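PDB 2P9B: possible prolidase from Bifidobacterium longum NCC2705, which probably hydrolyses carbon-nitrogen bonds other than peptide bonds, as a member of the amidohydrolase family. Local coordinates for residues I177-G182 / V226-A231. Numbering follows the deposited sequence.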
loop_
_atom_site.group_PDB
_atom_site.type_symbol
_atom_site.label_atom_id
_atom_site.label_comp_id
_atom_site.label_asym_id
_atom_site.label_seq_id
_atom_site.Cartn_x
_atom_site.Cartn_y
_atom_site.Cartn_z
ATOM N N ILE A 177 -18.811 5.597 7.560
ATOM C CA ILE A 177 -20.001 4.962 8.099
ATOM C C ILE A 177 -19.856 5.315 9.571
ATOM O O ILE A 177 -18.940 4.848 10.246
ATOM C CB ILE A 177 -19.984 3.436 7.901
ATOM C CG1 ILE A 177 -20.079 3.108 6.408
ATOM C CG2 ILE A 177 -21.160 2.807 8.628
ATOM C CD1 ILE A 177 -19.993 1.634 6.098
ATOM N N ALA A 178 -20.748 6.174 10.047
ATOM C CA ALA A 178 -20.702 6.653 11.416
ATOM C C ALA A 178 -21.216 5.677 12.463
ATOM O O ALA A 178 -22.338 5.178 12.371
ATOM C CB ALA A 178 -21.469 7.971 11.520
ATOM N N LEU A 179 -20.375 5.410 13.456
ATOM C CA LEU A 179 -20.733 4.539 14.562
ATOM C C LEU A 179 -20.958 5.515 15.713
ATOM O O LEU A 179 -20.010 6.114 16.224
ATOM C CB LEU A 179 -19.590 3.572 14.882
ATOM C CG LEU A 179 -19.189 2.631 13.742
ATOM C CD1 LEU A 179 -18.062 1.714 14.202
ATOM C CD2 LEU A 179 -20.395 1.814 13.306
ATOM N N THR A 180 -22.215 5.681 16.108
ATOM C CA THR A 180 -22.556 6.628 17.159
ATOM C C THR A 180 -23.118 6.030 18.441
ATOM O O THR A 180 -23.197 6.721 19.456
ATOM C CB THR A 180 -23.580 7.643 16.644
ATOM O OG1 THR A 180 -24.782 6.953 16.282
ATOM C CG2 THR A 180 -23.035 8.384 15.431
ATOM N N SER A 181 -23.513 4.762 18.404
ATOM C CA SER A 181 -24.085 4.125 19.588
ATOM C C SER A 181 -23.033 3.496 20.492
ATOM O O SER A 181 -23.264 3.321 21.689
ATOM C CB SER A 181 -25.104 3.062 19.180
ATOM O OG SER A 181 -24.458 1.914 18.660
ATOM N N GLY A 182 -21.886 3.152 19.916
ATOM C CA GLY A 182 -20.813 2.553 20.693
ATOM C C GLY A 182 -20.993 1.072 20.975
ATOM O O GLY A 182 -20.154 0.451 21.630
ATOM N N VAL A 226 -12.629 -1.974 22.126
ATOM C CA VAL A 226 -12.181 -3.282 21.669
ATOM C C VAL A 226 -13.417 -4.073 21.253
ATOM O O VAL A 226 -13.392 -4.799 20.263
ATOM C CB VAL A 226 -11.451 -4.058 22.790
ATOM C CG1 VAL A 226 -11.115 -5.464 22.324
ATOM C CG2 VAL A 226 -10.188 -3.320 23.188
ATOM N N GLU A 227 -14.499 -3.913 22.008
ATOM C CA GLU A 227 -15.744 -4.619 21.723
ATOM C C GLU A 227 -16.296 -4.273 20.346
ATOM O O GLU A 227 -16.799 -5.143 19.634
ATOM C CB GLU A 227 -16.800 -4.303 22.787
ATOM C CG GLU A 227 -16.427 -4.746 24.200
ATOM C CD GLU A 227 -15.796 -3.636 25.031
ATOM O OE1 GLU A 227 -14.754 -3.084 24.622
ATOM O OE2 GLU A 227 -16.350 -3.317 26.104
ATOM N N GLN A 228 -16.216 -2.998 19.984
ATOM C CA GLN A 228 -16.699 -2.547 18.683
ATOM C C GLN A 228 -15.864 -3.147 17.560
ATOM O O GLN A 228 -16.399 -3.677 16.589
ATOM C CB GLN A 228 -16.617 -1.024 18.578
ATOM C CG GLN A 228 -17.739 -0.271 19.254
ATOM C CD GLN A 228 -17.503 1.223 19.221
ATOM O OE1 GLN A 228 -16.541 1.722 19.809
ATOM N NE2 GLN A 228 -18.371 1.946 18.523
HETATM N N MSE A 229 -14.545 -3.048 17.693
HETATM C CA MSE A 229 -13.651 -3.561 16.665
HETATM C C MSE A 229 -13.607 -5.081 16.600
HETATM O O MSE A 229 -13.329 -5.652 15.544
HETATM C CB MSE A 229 -12.234 -2.995 16.849
HETATM C CG MSE A 229 -12.152 -1.472 16.653
HETATM SE SE MSE A 229 -10.392 -0.722 16.596
HETATM C CE MSE A 229 -10.032 -0.720 18.453
ATOM N N ARG A 230 -13.871 -5.743 17.724
ATOM C CA ARG A 230 -13.862 -7.196 17.733
ATOM C C ARG A 230 -15.039 -7.683 16.895
ATOM O O ARG A 230 -14.938 -8.685 16.185
ATOM C CB ARG A 230 -13.983 -7.747 19.162
ATOM C CG ARG A 230 -13.951 -9.270 19.209
ATOM C CD ARG A 230 -14.213 -9.859 20.595
ATOM N NE ARG A 230 -13.119 -9.655 21.547
ATOM C CZ ARG A 230 -13.066 -8.665 22.434
ATOM N NH1 ARG A 230 -14.046 -7.774 22.502
ATOM N NH2 ARG A 230 -12.038 -8.575 23.269
ATOM N N ALA A 231 -16.155 -6.966 16.975
ATOM C CA ALA A 231 -17.345 -7.333 16.213
ATOM C C ALA A 231 -17.088 -7.112 14.725
ATOM O O ALA A 231 -17.498 -7.913 13.886
ATOM C CB ALA A 231 -18.547 -6.505 16.676
HETATM O O HOH W 1 -19.570 4.639 18.655
#
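Gln228, in the first turn of helix 226-238, lays its side chain against Gly182, where strand 177-178 has run on through a turn toward helix 184-196, in the TIM-barrel-type domain of an amidohydrolase. The tight part is small: NE2 of Gln228 comes to 3.3 Å from CA of Gly182, a residue itself exposed. The side chain is extended beyond CG (chi2 174°), which carries the amide from the helix to the turn. Its OE1 is bonded to the backbone N of Ser225, just before the helix, and the NE2 end is the one presented to Gly182. The looser side is toward Leu179, whose CB stays 4.2 Å from NE2 of Gln228 while its side chain packs on Glu186 and Ala190 of helix 184-196. Here a water accepts from NE2 of Gln228 at 3.0 Å and donates, weakly, to O of Leu179 at 2.9 Å. Glu186 accepts from Thr180 N through OE2 and hydrogen-bonds Ser181 OG through OE1. An alanine in place of Gln228 would remove the amide and is likely to leave Ser225 N without its side-chain acceptor and the water without the NE2 donor. On the close side, CG of Gln228 lies 3.5 Å from O of Gly182.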